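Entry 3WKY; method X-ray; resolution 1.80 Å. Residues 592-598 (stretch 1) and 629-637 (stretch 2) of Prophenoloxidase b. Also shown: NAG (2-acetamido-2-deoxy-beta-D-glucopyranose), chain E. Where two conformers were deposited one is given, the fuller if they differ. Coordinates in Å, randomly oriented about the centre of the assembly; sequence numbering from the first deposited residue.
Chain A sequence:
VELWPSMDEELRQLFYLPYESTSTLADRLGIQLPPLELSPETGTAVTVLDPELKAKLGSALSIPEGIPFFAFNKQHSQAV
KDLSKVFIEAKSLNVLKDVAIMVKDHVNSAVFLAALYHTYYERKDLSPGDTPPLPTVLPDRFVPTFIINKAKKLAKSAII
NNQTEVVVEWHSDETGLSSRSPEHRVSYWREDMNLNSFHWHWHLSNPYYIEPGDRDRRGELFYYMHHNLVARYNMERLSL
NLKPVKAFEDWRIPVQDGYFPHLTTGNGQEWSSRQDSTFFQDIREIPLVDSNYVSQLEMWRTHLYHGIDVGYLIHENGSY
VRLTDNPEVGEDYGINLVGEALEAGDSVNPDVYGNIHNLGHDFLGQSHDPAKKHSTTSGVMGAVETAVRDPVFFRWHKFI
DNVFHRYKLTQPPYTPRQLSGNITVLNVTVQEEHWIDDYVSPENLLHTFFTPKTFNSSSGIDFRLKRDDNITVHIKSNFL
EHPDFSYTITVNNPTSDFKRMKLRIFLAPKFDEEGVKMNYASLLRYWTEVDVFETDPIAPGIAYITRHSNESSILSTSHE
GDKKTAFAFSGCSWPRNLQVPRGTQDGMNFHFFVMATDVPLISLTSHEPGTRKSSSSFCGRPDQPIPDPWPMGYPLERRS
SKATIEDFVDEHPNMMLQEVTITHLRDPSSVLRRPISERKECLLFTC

Stretch 1 592-598: FFVMATD
Stretch 2 (629-637) PWPMGYPLE

Stretch 1, residues 592-598, is a β-strand that begins earlier in the chain. Its phi/psi values stay extended, from -129/92 at F592 to -69/142 at D598. Stretch 2, residues 629-637, has no regular helix or strand. A type II turn runs from P631 to Y634, closed by Y634 N to P631 O at 3.0 Å. G633 sits in it at 90/1, where a CB would jam against the carbonyl O of M632. A second backbone hydrogen bond, L636 N to G633 O, measures 2.9 Å. The peptide bond before P635 is cis.

The backbones stay well apart. F593 CA lies 9.6 Å from L636 CA, and M595 CA 8.9 Å from P635 CA. Stretch 2 runs opposite to the strand. No direct hydrogen bond crosses the gap. Side chains make the contact. Strand alternation points F593, M595 and T597 toward stretch 2 and leaves F592, V594 and A596 out of reach.

F593 (chi1 t, chi2 -84°) receives L636 (m, t) over one ring face. L636 CD1 lies 3.8 Å from the F593 ring centroid, 14° off the normal, a CH-pi contact. P635 CG packs 4.1 Å from F593 CZ.

M595 is fully extended (t, t, t). M595 SD lies 3.7 Å from P635 CG, and M595 CE 3.5 Å from Y634 OH. M595 SD is 5.0 Å from the Y634 ring centroid, in an oblique sulfur-aromatic contact. The Y634 CA-to-CB bond points sideways, but chi1 t (157°) brings the ring end nearer the strand.

T597 (chi1 t) places OG1 at the Y634 ring edge, 4.2 Å from Y634 OH. W630 is m, with chi2 106°. Water 1 bridges the stretches, accepting from W630 NE1 at 2.9 Å and donating to D598 O at 2.8 Å. On D598 (chi1 m), OD2 approaches NAG O7 at 3.2 Å.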

# COMPACT_ATOMS: atom_id res chain seq x y z
N PHE A 592 30.55 -33.06 -14.60
CA PHE A 592 30.98 -34.14 -13.72
C PHE A 592 32.45 -33.81 -13.43
O PHE A 592 33.35 -34.17 -14.19
CB PHE A 592 30.82 -35.47 -14.47
CG PHE A 592 30.97 -36.72 -13.63
CD1 PHE A 592 32.22 -37.33 -13.49
CD2 PHE A 592 29.86 -37.36 -13.09
CE1 PHE A 592 32.36 -38.51 -12.76
CE2 PHE A 592 29.99 -38.54 -12.37
CZ PHE A 592 31.25 -39.12 -12.20
N PHE A 593 32.68 -33.09 -12.34
CA PHE A 593 34.00 -32.58 -11.98
C PHE A 593 34.77 -33.64 -11.20
O PHE A 593 34.22 -34.24 -10.27
CB PHE A 593 33.84 -31.31 -11.12
CG PHE A 593 35.13 -30.83 -10.44
CD1 PHE A 593 35.55 -31.38 -9.22
CD2 PHE A 593 35.85 -29.79 -10.98
CE1 PHE A 593 36.70 -30.92 -8.59
CE2 PHE A 593 37.01 -29.31 -10.35
CZ PHE A 593 37.43 -29.88 -9.15
N VAL A 594 36.03 -33.87 -11.57
CA VAL A 594 36.86 -34.87 -10.90
C VAL A 594 38.19 -34.25 -10.48
O VAL A 594 38.90 -33.67 -11.31
CB VAL A 594 37.17 -36.07 -11.85
CG1 VAL A 594 38.04 -37.12 -11.13
CG2 VAL A 594 35.88 -36.68 -12.37
N MET A 595 38.54 -34.38 -9.20
CA MET A 595 39.84 -33.93 -8.74
C MET A 595 40.59 -35.01 -7.96
O MET A 595 40.02 -35.68 -7.09
CB MET A 595 39.71 -32.68 -7.87
CG MET A 595 41.04 -32.12 -7.37
SD MET A 595 40.76 -30.68 -6.31
CE MET A 595 42.43 -30.08 -6.05
N ALA A 596 41.86 -35.20 -8.30
CA ALA A 596 42.72 -36.11 -7.53
C ALA A 596 43.57 -35.27 -6.59
O ALA A 596 44.36 -34.42 -7.02
CB ALA A 596 43.62 -36.93 -8.47
N THR A 597 43.40 -35.49 -5.29
CA THR A 597 44.14 -34.68 -4.33
C THR A 597 45.10 -35.54 -3.52
O THR A 597 44.85 -36.72 -3.27
CB THR A 597 43.19 -33.90 -3.41
OG1 THR A 597 43.93 -32.98 -2.61
CG2 THR A 597 42.46 -34.85 -2.52
N ASP A 598 46.23 -34.95 -3.16
CA ASP A 598 47.23 -35.67 -2.37
C ASP A 598 46.69 -35.90 -0.97
O ASP A 598 45.99 -35.04 -0.42
CB ASP A 598 48.53 -34.87 -2.29
CG ASP A 598 49.13 -34.56 -3.65
OD1 ASP A 598 48.94 -35.36 -4.60
OD2 ASP A 598 49.79 -33.50 -3.76
N PRO A 629 41.31 -32.71 6.29
CA PRO A 629 41.40 -31.35 6.84
C PRO A 629 40.80 -30.27 5.92
O PRO A 629 40.54 -29.17 6.41
CB PRO A 629 42.91 -31.13 6.99
CG PRO A 629 43.50 -31.98 5.91
CD PRO A 629 42.62 -33.19 5.81
N TRP A 630 40.58 -30.58 4.65
CA TRP A 630 40.05 -29.58 3.71
C TRP A 630 38.60 -29.26 4.04
O TRP A 630 37.89 -30.10 4.59
CB TRP A 630 40.19 -30.07 2.26
CG TRP A 630 41.65 -30.17 1.85
CD1 TRP A 630 42.37 -31.31 1.70
CD2 TRP A 630 42.54 -29.08 1.55
NE1 TRP A 630 43.67 -31.00 1.32
CE2 TRP A 630 43.79 -29.64 1.23
CE3 TRP A 630 42.39 -27.68 1.53
CZ2 TRP A 630 44.90 -28.85 0.89
CZ3 TRP A 630 43.49 -26.90 1.19
CH2 TRP A 630 44.74 -27.49 0.87
N PRO A 631 38.15 -28.03 3.73
CA PRO A 631 36.74 -27.73 4.03
C PRO A 631 35.81 -28.67 3.26
O PRO A 631 36.17 -29.13 2.17
CB PRO A 631 36.58 -26.30 3.51
CG PRO A 631 37.94 -25.69 3.66
CD PRO A 631 38.89 -26.84 3.27
N MET A 632 34.65 -28.99 3.82
CA MET A 632 33.70 -29.85 3.11
C MET A 632 33.27 -29.20 1.80
O MET A 632 32.88 -28.02 1.78
CB MET A 632 32.48 -30.13 3.99
CG MET A 632 32.85 -30.86 5.29
SD MET A 632 31.40 -31.10 6.33
CE MET A 632 32.17 -31.13 7.94
N GLY A 633 33.35 -29.97 0.71
CA GLY A 633 33.01 -29.46 -0.61
C GLY A 633 34.19 -28.86 -1.36
O GLY A 633 34.03 -28.38 -2.48
N TYR A 634 35.37 -28.89 -0.74
CA TYR A 634 36.60 -28.39 -1.37
C TYR A 634 36.80 -29.10 -2.70
O TYR A 634 36.54 -30.30 -2.81
CB TYR A 634 37.79 -28.64 -0.43
CG TYR A 634 39.16 -28.71 -1.08
CD1 TYR A 634 39.68 -29.91 -1.54
CD2 TYR A 634 39.97 -27.57 -1.17
CE1 TYR A 634 40.94 -29.98 -2.11
CE2 TYR A 634 41.25 -27.64 -1.75
CZ TYR A 634 41.72 -28.84 -2.20
OH TYR A 634 42.99 -28.92 -2.77
N PRO A 635 37.26 -28.36 -3.72
CA PRO A 635 37.63 -26.94 -3.69
C PRO A 635 36.51 -26.02 -4.21
O PRO A 635 36.76 -24.84 -4.44
CB PRO A 635 38.79 -26.90 -4.68
CG PRO A 635 38.40 -27.90 -5.73
CD PRO A 635 37.58 -28.98 -5.03
N LEU A 636 35.31 -26.56 -4.38
CA LEU A 636 34.26 -25.87 -5.12
C LEU A 636 33.28 -25.10 -4.22
O LEU A 636 32.08 -25.03 -4.51
CB LEU A 636 33.50 -26.86 -6.00
CG LEU A 636 34.41 -27.58 -7.02
CD1 LEU A 636 33.60 -28.58 -7.82
CD2 LEU A 636 35.07 -26.56 -7.93
N GLU A 637 33.78 -24.52 -3.13
CA GLU A 637 32.98 -23.60 -2.33
C GLU A 637 33.67 -22.26 -2.16
O GLU A 637 33.22 -21.42 -1.38
CB GLU A 637 32.60 -24.21 -0.97
CG GLU A 637 33.58 -25.27 -0.44
CD GLU A 637 34.94 -24.70 -0.12
OE1 GLU A 637 35.87 -24.86 -0.96
OE2 GLU A 637 35.11 -24.13 0.98
C1 NAG E . 53.89 -34.65 -3.95
C2 NAG E . 53.57 -33.27 -3.35
C3 NAG E . 54.29 -32.91 -2.04
C4 NAG E . 54.83 -34.10 -1.26
C5 NAG E . 55.49 -35.07 -2.23
C6 NAG E . 56.17 -36.21 -1.48
C7 NAG E . 53.04 -31.72 -5.19
C8 NAG E . 53.52 -31.57 -6.60
N2 NAG E . 53.91 -32.24 -4.32
O3 NAG E . 53.39 -32.21 -1.21
O4 NAG E . 55.78 -33.67 -0.31
O5 NAG E . 54.46 -35.57 -3.04
O6 NAG E . 55.23 -36.83 -0.62
O7 NAG E . 51.90 -31.36 -4.89
O HOH W 1 45.91 -32.28 -0.00